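Local atomic coordinates of lipoteichoic acid primase (Listeria monocytogenes, PDB entry 4UOP), a protein that belongs to the sulfatase-like enzymes of the alkaline phosphatase superfamily and carries a bound magnesium ion in its extracellular catalytic domain. Residues P391-S394 and F395-A399; F227-K231 and D232-I236; D87-Q90 and N91-Y95. All blocks are in the same frame, centred on the assembly; numbering follows the deposited sequence.

Three separate local turns of one chain are compared here. Interaction 3 lies nearest the middle of the fold, where helix 84-89 hands over to strand 94-100 of the large mixed sheet; one carbonyl gripped twice and an amide laid on a tyrosine ring hold it. Interaction 2, a surface contact in the loop that leads to helix 246-271, relies on amide-to-carbonyl bonds with one buried isoleucine beneath them. Interaction 1 joins strands 387-390 and 399-402 of the separate antiparallel sheet, and its chemistry is that of small hydroxyls and carboxylates. Centres of interactions 2 and 3 are 26 Å apart; the centre of interaction 1 is 39 Å from that of interaction 3 and 45 Å from that of interaction 2.

Interaction 1. Residues P391-S394 and F395-A399; sequences PDES and FETGA
Ser394 OG and Thr397 OG1 are hydrogen-bonded at 3.0 Å, and around this pair the loop closes on itself. Either hydroxyl could be the donor. Ser394 OG also lies 3.3 Å from Glu396 OE1, a weak contact that may draw on the same serine proton. The glutamate reaches back because its chain bends at CB-CG (chi2 75°), bringing the carboxylate round to the serine. Thr397 OG1 has crowded surroundings of its own, with Ser394 N 3.0 Å away. Its methyl, Thr397 CG2, touches Glu393 OE1 at 3.4 Å, the two side chains crossing at about a right angle. Asp392, on the incoming side of the loop, sets its CB 3.5 Å from Thr397 O. A type I beta turn from Phe395 to Gly398, closed by Gly398 N to Phe395 O at 3.0 Å, turns the chain back toward Pro391. Gly398 CA then packs against Pro391 CA at 3.9 Å, at the point where the two sides of the loop come together. The loop connects strands 387-390 and 399-402 of the antiparallel sheet; Phe395 turns its ring onto Tyr389 and onto Phe418 of helix 412-433, while Glu393 packs on Ser159 of the second subunit.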
ATOM      1  N   PRO B 391       9.691 -11.821  -9.969  1.00 24.99           N
ATOM      2  CA  PRO B 391       9.113 -11.855 -11.315  1.00 26.22           C
ATOM      3  C   PRO B 391       9.056 -10.478 -11.938  1.00 27.79           C
ATOM      4  O   PRO B 391       9.312  -9.468 -11.257  1.00 28.01           O
ATOM      5  CB  PRO B 391       7.705 -12.385 -11.069  1.00 25.70           C
ATOM      6  CG  PRO B 391       7.370 -11.893  -9.700  1.00 25.60           C
ATOM      7  CD  PRO B 391       8.661 -11.944  -8.927  1.00 24.50           C
ATOM      8  N   ASP B 392       8.747 -10.442 -13.229  1.00 31.77           N
ATOM      9  CA  ASP B 392       8.504  -9.186 -13.929  1.00 36.35           C
ATOM     10  C   ASP B 392       7.101  -9.280 -14.562  1.00 37.66           C
ATOM     11  O   ASP B 392       6.117  -9.390 -13.830  1.00 37.01           O
ATOM     12  CB  ASP B 392       9.625  -8.911 -14.942  1.00 39.11           C
ATOM     13  CG  ASP B 392       9.666  -7.462 -15.392  1.00 42.01           C
ATOM     14  OD1 ASP B 392       8.716  -6.708 -15.090  1.00 45.33           O
ATOM     15  OD2 ASP B 392      10.659  -7.071 -16.039  1.00 47.53           O
ATOM     16  N   GLU B 393       6.989  -9.263 -15.891  1.00 38.25           N
ATOM     17  CA  GLU B 393       5.681  -9.398 -16.548  1.00 41.02           C
ATOM     18  C   GLU B 393       5.139 -10.806 -16.359  1.00 37.67           C
ATOM     19  O   GLU B 393       3.934 -11.023 -16.377  1.00 36.93           O
ATOM     20  CB  GLU B 393       5.776  -9.109 -18.055  1.00 45.14           C
ATOM     21  CG  GLU B 393       6.462  -7.801 -18.423  1.00 49.47           C
ATOM     22  CD  GLU B 393       7.918  -7.973 -18.831  1.00 54.99           C
ATOM     23  OE1 GLU B 393       8.216  -8.891 -19.629  1.00 58.74           O
ATOM     24  OE2 GLU B 393       8.764  -7.177 -18.367  1.00 59.69           O
ATOM     25  N   SER B 394       6.052 -11.754 -16.194  1.00 36.13           N
ATOM     26  CA  SER B 394       5.724 -13.155 -16.040  1.00 33.58           C
ATOM     27  C   SER B 394       6.844 -13.809 -15.251  1.00 31.59           C
ATOM     28  O   SER B 394       7.848 -13.169 -14.936  1.00 29.15           O
ATOM     29  CB  SER B 394       5.631 -13.827 -17.413  1.00 34.16           C
ATOM     30  OG  SER B 394       6.905 -13.883 -18.042  1.00 34.20           O
ATOM     31  N   PHE B 395       6.679 -15.085 -14.941  1.00 29.85           N
ATOM     32  CA  PHE B 395       7.737 -15.825 -14.289  1.00 29.98           C
ATOM     33  C   PHE B 395       8.999 -15.835 -15.142  1.00 30.78           C
ATOM     34  O   PHE B 395      10.099 -15.566 -14.650  1.00 29.10           O
ATOM     35  CB  PHE B 395       7.328 -17.270 -14.021  1.00 29.51           C
ATOM     36  CG  PHE B 395       8.470 -18.121 -13.559  1.00 28.80           C
ATOM     37  CD1 PHE B 395       8.975 -17.966 -12.277  1.00 28.88           C
ATOM     38  CD2 PHE B 395       9.084 -19.026 -14.416  1.00 28.92           C
ATOM     39  CE1 PHE B 395      10.042 -18.726 -11.842  1.00 28.66           C
ATOM     40  CE2 PHE B 395      10.160 -19.786 -13.988  1.00 30.29           C
ATOM     41  CZ  PHE B 395      10.644 -19.635 -12.698  1.00 29.51           C
ATOM     42  N   GLU B 396       8.824 -16.111 -16.433  1.00 30.92           N
ATOM     43  CA  GLU B 396       9.942 -16.360 -17.343  1.00 33.02           C
ATOM     44  C   GLU B 396      10.791 -15.118 -17.592  1.00 30.95           C
ATOM     45  O   GLU B 396      11.969 -15.228 -17.917  1.00 33.02           O
ATOM     46  CB  GLU B 396       9.431 -16.928 -18.678  1.00 34.86           C
ATOM     47  CG  GLU B 396       8.762 -18.294 -18.566  1.00 38.85           C
ATOM     48  CD  GLU B 396       7.353 -18.264 -17.972  1.00 42.03           C
ATOM     49  OE1 GLU B 396       6.782 -17.167 -17.757  1.00 41.46           O
ATOM     50  OE2 GLU B 396       6.805 -19.357 -17.702  1.00 49.39           O
ATOM     51  N   THR B 397      10.194 -13.939 -17.443  1.00 31.06           N
ATOM     52  CA  THR B 397      10.901 -12.669 -17.634  1.00 31.59           C
ATOM     53  C   THR B 397      11.458 -12.106 -16.325  1.00 29.53           C
ATOM     54  O   THR B 397      12.026 -11.006 -16.303  1.00 29.44           O
ATOM     55  CB  THR B 397       9.975 -11.615 -18.262  1.00 33.66           C
ATOM     56  OG1 THR B 397       8.750 -11.560 -17.526  1.00 34.16           O
ATOM     57  CG2 THR B 397       9.685 -11.965 -19.728  1.00 35.54           C
ATOM     58  N   GLY B 398      11.286 -12.847 -15.237  1.00 27.23           N
ATOM     59  CA  GLY B 398      11.858 -12.461 -13.948  1.00 26.42           C
ATOM     60  C   GLY B 398      13.320 -12.851 -13.849  1.00 25.19           C
ATOM     61  O   GLY B 398      13.944 -13.216 -14.850  1.00 24.59           O
ATOM     62  N   ALA B 399      13.869 -12.785 -12.638  1.00 23.27           N
ATOM     63  CA  ALA B 399      15.282 -13.032 -12.424  1.00 23.87           C
ATOM     64  C   ALA B 399      15.538 -13.617 -11.042  1.00 22.57           C
ATOM     65  O   ALA B 399      14.993 -13.130 -10.053  1.00 22.83           O
ATOM     66  CB  ALA B 399      16.071 -11.734 -12.593  1.00 24.99           C
TER

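Interaction 2. Residues F227-K231 and D232-I236; sequences FDIPK and DKQEI
Gln234 folds back over Ile229 so that its amide meets the isoleucine's own carbonyl. Gln234 NE2 donates to Ile229 O at 2.8 Å, a nearly straight bond (N-H...O 166°). The oxygen lies in the plane of the glutamine amide, whereas the nitrogen is tilted 28° from the plane of the carbonyl it approaches. An extended chain beyond CG (chi2 179°) gives Gln234 the length for this reach. On the way its CG passes 3.9 Å from Ile229 CG2, the two side chains running at a slant to each other. The same methyl is also met from Lys233: Ile229 CG2 touches Lys233 CB at 3.6 Å, and here the side chains cross at about a right angle. Only the root of the lysine takes part, since its chain bends at chi2 and leads the amino end elsewhere, to a long, weak ion pair with Asp185. Asp232 turns its carboxylate back toward the start of the turn, with OD1 3.6 Å from Pro230 CB.

Two backbone bonds fix the curl that makes these meetings possible. Lys233 N donates to Pro230 O at 2.9 Å, and Gln234 N to Lys231 O at 3.2 Å; in both, the donor stands above the carbonyl plane. These three-residue steps belong to a short 3-10 turn through Lys231, Asp232 and Lys233.

The turn lies in the long loop between strand 214-219 and helix 246-271. Ile229 packs inward on Ala253 of that helix and on Ile187 of strand 186-187, which Pro230 also touches, while Gln234 rests on Glu252 of the same helix.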
ATOM      1  N   PHE B 227      15.050   9.682  14.149  1.00 24.69           N
ATOM      2  CA  PHE B 227      16.251   9.277  14.908  1.00 25.45           C
ATOM      3  C   PHE B 227      16.790  10.394  15.805  1.00 28.08           C
ATOM      4  O   PHE B 227      17.999  10.489  16.017  1.00 29.71           O
ATOM      5  CB  PHE B 227      17.360   8.771  13.964  1.00 23.67           C
ATOM      6  CG  PHE B 227      16.851   7.921  12.838  1.00 22.45           C
ATOM      7  CD1 PHE B 227      16.173   6.755  13.107  1.00 22.57           C
ATOM      8  CD2 PHE B 227      17.038   8.287  11.521  1.00 22.22           C
ATOM      9  CE1 PHE B 227      15.676   5.973  12.088  1.00 21.18           C
ATOM     10  CE2 PHE B 227      16.543   7.497  10.483  1.00 22.44           C
ATOM     11  CZ  PHE B 227      15.857   6.337  10.773  1.00 21.37           C
ATOM     12  N   ASP B 228      15.882  11.218  16.330  1.00 30.80           N
ATOM     13  CA  ASP B 228      16.250  12.359  17.178  1.00 34.63           C
ATOM     14  C   ASP B 228      16.509  11.910  18.606  1.00 31.87           C
ATOM     15  O   ASP B 228      15.579  11.549  19.315  1.00 35.65           O
ATOM     16  CB  ASP B 228      15.136  13.413  17.157  1.00 38.09           C
ATOM     17  CG  ASP B 228      15.481  14.649  17.973  1.00 44.08           C
ATOM     18  OD1 ASP B 228      16.683  14.958  18.144  1.00 45.64           O
ATOM     19  OD2 ASP B 228      14.537  15.326  18.436  1.00 49.08           O
ATOM     20  N   ILE B 229      17.776  11.911  19.002  1.00 28.50           N
ATOM     21  CA  ILE B 229      18.178  11.549  20.346  1.00 27.72           C
ATOM     22  C   ILE B 229      18.681  12.807  21.079  1.00 26.79           C
ATOM     23  O   ILE B 229      19.456  13.571  20.514  1.00 26.80           O
ATOM     24  CB  ILE B 229      19.319  10.525  20.276  1.00 26.97           C
ATOM     25  CG1 ILE B 229      18.855   9.235  19.567  1.00 27.58           C
ATOM     26  CG2 ILE B 229      19.892  10.230  21.641  1.00 27.93           C
ATOM     27  CD1 ILE B 229      17.743   8.488  20.280  1.00 26.97           C
ATOM     28  N   PRO B 230      18.239  13.028  22.327  1.00 27.39           N
ATOM     29  CA  PRO B 230      18.734  14.211  23.053  1.00 26.93           C
ATOM     30  C   PRO B 230      20.253  14.228  23.105  1.00 27.87           C
ATOM     31  O   PRO B 230      20.885  13.171  23.171  1.00 23.98           O
ATOM     32  CB  PRO B 230      18.157  14.021  24.452  1.00 27.59           C
ATOM     33  CG  PRO B 230      16.891  13.270  24.234  1.00 28.83           C
ATOM     34  CD  PRO B 230      17.142  12.366  23.050  1.00 27.96           C
ATOM     35  N   LYS B 231      20.835  15.421  23.048  1.00 28.41           N
ATOM     36  CA  LYS B 231      22.287  15.555  22.960  1.00 31.06           C
ATOM     37  C   LYS B 231      23.041  14.827  24.059  1.00 30.20           C
ATOM     38  O   LYS B 231      24.075  14.216  23.796  1.00 29.85           O
ATOM     39  CB  LYS B 231      22.687  17.038  22.922  1.00 35.04           C
ATOM     40  CG  LYS B 231      22.630  17.604  21.514  1.00 40.19           C
ATOM     41  CD  LYS B 231      22.960  19.090  21.456  1.00 46.43           C
ATOM     42  CE  LYS B 231      23.674  19.437  20.154  1.00 48.63           C
ATOM     43  NZ  LYS B 231      23.045  18.844  18.945  1.00 51.21           N
ATOM     44  N   ASP B 232      22.528  14.864  25.284  1.00 29.83           N
ATOM     45  CA  ASP B 232      23.219  14.234  26.410  1.00 33.11           C
ATOM     46  C   ASP B 232      23.160  12.702  26.355  1.00 32.26           C
ATOM     47  O   ASP B 232      23.869  12.036  27.101  1.00 32.94           O
ATOM     48  CB  ASP B 232      22.676  14.737  27.761  1.00 34.70           C
ATOM     49  CG  ASP B 232      21.252  14.255  28.053  1.00 37.78           C
ATOM     50  OD1 ASP B 232      20.318  14.630  27.297  1.00 36.57           O
ATOM     51  OD2 ASP B 232      21.063  13.519  29.053  1.00 39.62           O
ATOM     52  N   LYS B 233      22.312  12.162  25.481  1.00 30.73           N
ATOM     53  CA  LYS B 233      22.174  10.706  25.301  1.00 30.90           C
ATOM     54  C   LYS B 233      22.925  10.180  24.061  1.00 31.55           C
ATOM     55  O   LYS B 233      22.918   8.976  23.804  1.00 32.13           O
ATOM     56  CB  LYS B 233      20.692  10.341  25.190  1.00 30.88           C
ATOM     57  CG  LYS B 233      19.845  10.696  26.408  1.00 33.99           C
ATOM     58  CD  LYS B 233      20.173   9.837  27.619  1.00 37.86           C
ATOM     59  CE  LYS B 233      19.351  10.210  28.854  1.00 38.85           C
ATOM     60  NZ  LYS B 233      17.896  10.341  28.557  1.00 40.82           N
ATOM     61  N   GLN B 234      23.547  11.073  23.290  1.00 30.50           N
ATOM     62  CA  GLN B 234      24.347  10.686  22.122  1.00 30.52           C
ATOM     63  C   GLN B 234      25.755  10.316  22.562  1.00 32.23           C
ATOM     64  O   GLN B 234      26.493  11.151  23.092  1.00 32.71           O
ATOM     65  CB  GLN B 234      24.401  11.813  21.103  1.00 30.46           C
ATOM     66  CG  GLN B 234      23.048  12.128  20.487  1.00 31.09           C
ATOM     67  CD  GLN B 234      23.107  13.259  19.492  1.00 33.67           C
ATOM     68  OE1 GLN B 234      24.154  13.529  18.901  1.00 34.99           O
ATOM     69  NE2 GLN B 234      21.988  13.932  19.300  1.00 34.20           N
ATOM     70  N   GLU B 235      26.129   9.061  22.354  1.00 30.66           N
ATOM     71  CA  GLU B 235      27.397   8.561  22.877  1.00 32.40           C
ATOM     72  C   GLU B 235      28.430   8.229  21.814  1.00 29.78           C
ATOM     73  O   GLU B 235      29.567   7.899  22.147  1.00 31.65           O
ATOM     74  CB  GLU B 235      27.145   7.339  23.766  1.00 36.16           C
ATOM     75  CG  GLU B 235      26.476   7.691  25.083  1.00 40.56           C
ATOM     76  CD  GLU B 235      26.275   6.489  25.988  1.00 44.20           C
ATOM     77  OE1 GLU B 235      26.777   5.386  25.672  1.00 47.20           O
ATOM     78  OE2 GLU B 235      25.602   6.655  27.029  1.00 53.58           O
ATOM     79  N   ILE B 236      28.051   8.315  20.546  1.00 27.41           N
ATOM     80  CA  ILE B 236      28.986   8.077  19.457  1.00 27.67           C
ATOM     81  C   ILE B 236      29.558   9.414  18.985  1.00 28.63           C
ATOM     82  O   ILE B 236      28.808  10.320  18.629  1.00 27.58           O
ATOM     83  CB  ILE B 236      28.289   7.358  18.280  1.00 26.97           C
ATOM     84  CG1 ILE B 236      27.614   6.065  18.763  1.00 26.14           C
ATOM     85  CG2 ILE B 236      29.269   7.059  17.155  1.00 26.59           C
ATOM     86  CD1 ILE B 236      28.539   5.082  19.448  1.00 26.36           C
TER

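Interaction 3. Residues D87-Q90 and N91-Y95; sequences DGLQ and NETMY
Between Leu89 and Thr93 the backbone leaves helix 84-89 through a tight turn, in which Glu92 N donates to Leu89 O at 3.0 Å. That carbonyl oxygen is gripped a second time by the side chain of Thr93, whose OG1 donates at 2.7 Å. The two donors come from opposite faces of the carbonyl plane, each well out of it, so both faces of this one carbonyl are occupied by donors. The threonine hydroxyl can reach because it sits between the backbone N and the carbonyl carbon (chi1 60°), leaving CG2 to lie 4.0 Å from Leu89 CB.

Gln90 meets Tyr95 across the turn as a flat group on a flat group. Gln90 CG stands over the middle of the ring, 3.9 Å from its centroid and 5° off the normal, a CH-pi contact. Beyond it the extended chain carries the amide over the tyrosine, with amide and ring planes only 18° apart, and Gln90 NE2 comes to 3.7 Å from Tyr95 OH. The other end of the amide is held outside the turn: OE1 accepts from Arg70 and Asn74, which should fix its rotation above the ring. Gln90 O approaches the ring carbon Tyr95 CE1 at 3.4 Å, while Thr93 O lies at the ring edge, in its plane.

Leu89, Gln90 and Thr93 all rest on Phe320 of strand 319-322. The whole is a helix-to-strand connection of the alpha/beta sulfatase fold, delivering the chain into strand 94-100 of its central mixed sheet.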
ATOM      1  N   ASP B  87      25.999  -7.601  19.607  1.00 22.85           N
ATOM      2  CA  ASP B  87      27.259  -8.275  19.283  1.00 24.94           C
ATOM      3  C   ASP B  87      27.628  -9.281  20.372  1.00 23.98           C
ATOM      4  O   ASP B  87      28.036 -10.389  20.064  1.00 24.56           O
ATOM      5  CB  ASP B  87      28.389  -7.270  19.086  1.00 25.87           C
ATOM      6  CG  ASP B  87      28.081  -6.223  18.012  1.00 28.26           C
ATOM      7  OD1 ASP B  87      27.128  -6.395  17.204  1.00 30.45           O
ATOM      8  OD2 ASP B  87      28.805  -5.210  17.977  1.00 29.03           O
ATOM      9  N   GLY B  88      27.459  -8.891  21.634  1.00 23.78           N
ATOM     10  CA  GLY B  88      27.724  -9.752  22.786  1.00 24.11           C
ATOM     11  C   GLY B  88      26.804 -10.962  22.851  1.00 24.50           C
ATOM     12  O   GLY B  88      27.223 -12.038  23.272  1.00 26.45           O
ATOM     13  N   LEU B  89      25.552 -10.804  22.428  1.00 24.24           N
ATOM     14  CA  LEU B  89      24.598 -11.933  22.425  1.00 25.40           C
ATOM     15  C   LEU B  89      24.953 -13.049  21.451  1.00 25.87           C
ATOM     16  O   LEU B  89      24.494 -14.180  21.630  1.00 26.83           O
ATOM     17  CB  LEU B  89      23.189 -11.453  22.079  1.00 25.36           C
ATOM     18  CG  LEU B  89      22.441 -10.661  23.140  1.00 26.89           C
ATOM     19  CD1 LEU B  89      21.163 -10.113  22.522  1.00 27.37           C
ATOM     20  CD2 LEU B  89      22.142 -11.509  24.360  1.00 27.66           C
ATOM     21  N   GLN B  90      25.729 -12.746  20.416  1.00 25.81           N
ATOM     22  CA  GLN B  90      26.110 -13.759  19.421  1.00 28.75           C
ATOM     23  C   GLN B  90      26.771 -14.994  20.028  1.00 31.71           C
ATOM     24  O   GLN B  90      26.566 -16.098  19.533  1.00 31.20           O
ATOM     25  CB  GLN B  90      27.006 -13.160  18.338  1.00 30.02           C
ATOM     26  CG  GLN B  90      26.244 -12.240  17.397  1.00 29.83           C
ATOM     27  CD  GLN B  90      27.055 -11.701  16.230  1.00 29.78           C
ATOM     28  OE1 GLN B  90      26.644 -10.742  15.591  1.00 30.60           O
ATOM     29  NE2 GLN B  90      28.177 -12.333  15.923  1.00 31.04           N
ATOM     30  N   ASN B  91      27.535 -14.813  21.103  1.00 32.22           N
ATOM     31  CA  ASN B  91      28.195 -15.929  21.790  1.00 36.50           C
ATOM     32  C   ASN B  91      27.276 -16.791  22.630  1.00 35.55           C
ATOM     33  O   ASN B  91      27.652 -17.899  23.000  1.00 36.75           O
ATOM     34  CB  ASN B  91      29.316 -15.416  22.706  1.00 39.37           C
ATOM     35  CG  ASN B  91      30.530 -14.954  21.934  1.00 44.20           C
ATOM     36  OD1 ASN B  91      30.802 -15.434  20.834  1.00 48.45           O
ATOM     37  ND2 ASN B  91      31.269 -14.004  22.505  1.00 49.18           N
ATOM     38  N   GLU B  92      26.097 -16.285  22.977  1.00 33.49           N
ATOM     39  CA  GLU B  92      25.219 -17.004  23.904  1.00 33.23           C
ATOM     40  C   GLU B  92      23.793 -17.216  23.393  1.00 28.72           C
ATOM     41  O   GLU B  92      22.920 -17.588  24.168  1.00 29.14           O
ATOM     42  CB  GLU B  92      25.195 -16.291  25.260  1.00 35.99           C
ATOM     43  CG  GLU B  92      24.677 -14.868  25.231  1.00 38.54           C
ATOM     44  CD  GLU B  92      24.620 -14.232  26.616  1.00 42.05           C
ATOM     45  OE1 GLU B  92      23.790 -14.643  27.453  1.00 42.91           O
ATOM     46  OE2 GLU B  92      25.397 -13.293  26.869  1.00 46.18           O
ATOM     47  N   THR B  93      23.560 -17.004  22.103  1.00 24.47           N
ATOM     48  CA  THR B  93      22.228 -17.215  21.528  1.00 22.98           C
ATOM     49  C   THR B  93      22.306 -17.981  20.221  1.00 21.22           C
ATOM     50  O   THR B  93      23.384 -18.186  19.657  1.00 20.76           O
ATOM     51  CB  THR B  93      21.546 -15.864  21.205  1.00 22.94           C
ATOM     52  OG1 THR B  93      22.346 -15.148  20.263  1.00 22.20           O
ATOM     53  CG2 THR B  93      21.371 -15.048  22.441  1.00 23.36           C
ATOM     54  N   MET B  94      21.151 -18.410  19.742  1.00 20.61           N
ATOM     55  CA  MET B  94      21.006 -18.771  18.349  1.00 20.85           C
ATOM     56  C   MET B  94      20.593 -17.478  17.625  1.00 21.69           C
ATOM     57  O   MET B  94      19.643 -16.798  18.040  1.00 22.01           O
ATOM     58  CB  MET B  94      19.960 -19.855  18.173  1.00 22.03           C
ATOM     59  CG  MET B  94      20.396 -21.216  18.716  1.00 23.35           C
ATOM     60  SD  MET B  94      19.041 -22.388  18.592  1.00 28.53           S
ATOM     61  CE  MET B  94      19.795 -23.867  19.279  1.00 27.67           C
ATOM     62  N   TYR B  95      21.315 -17.134  16.579  1.00 19.77           N
ATOM     63  CA  TYR B  95      21.050 -15.894  15.862  1.00 20.31           C
ATOM     64  C   TYR B  95      21.140 -16.144  14.372  1.00 19.53           C
ATOM     65  O   TYR B  95      21.696 -17.158  13.931  1.00 19.86           O
ATOM     66  CB  TYR B  95      22.021 -14.796  16.314  1.00 20.33           C
ATOM     67  CG  TYR B  95      23.448 -15.032  15.897  1.00 22.21           C
ATOM     68  CD1 TYR B  95      24.295 -15.832  16.654  1.00 22.58           C
ATOM     69  CD2 TYR B  95      23.933 -14.496  14.707  1.00 23.94           C
ATOM     70  CE1 TYR B  95      25.606 -16.066  16.251  1.00 25.00           C
ATOM     71  CE2 TYR B  95      25.225 -14.725  14.290  1.00 24.66           C
ATOM     72  CZ  TYR B  95      26.061 -15.501  15.066  1.00 25.60           C
ATOM     73  OH  TYR B  95      27.338 -15.706  14.623  1.00 27.56           O
TER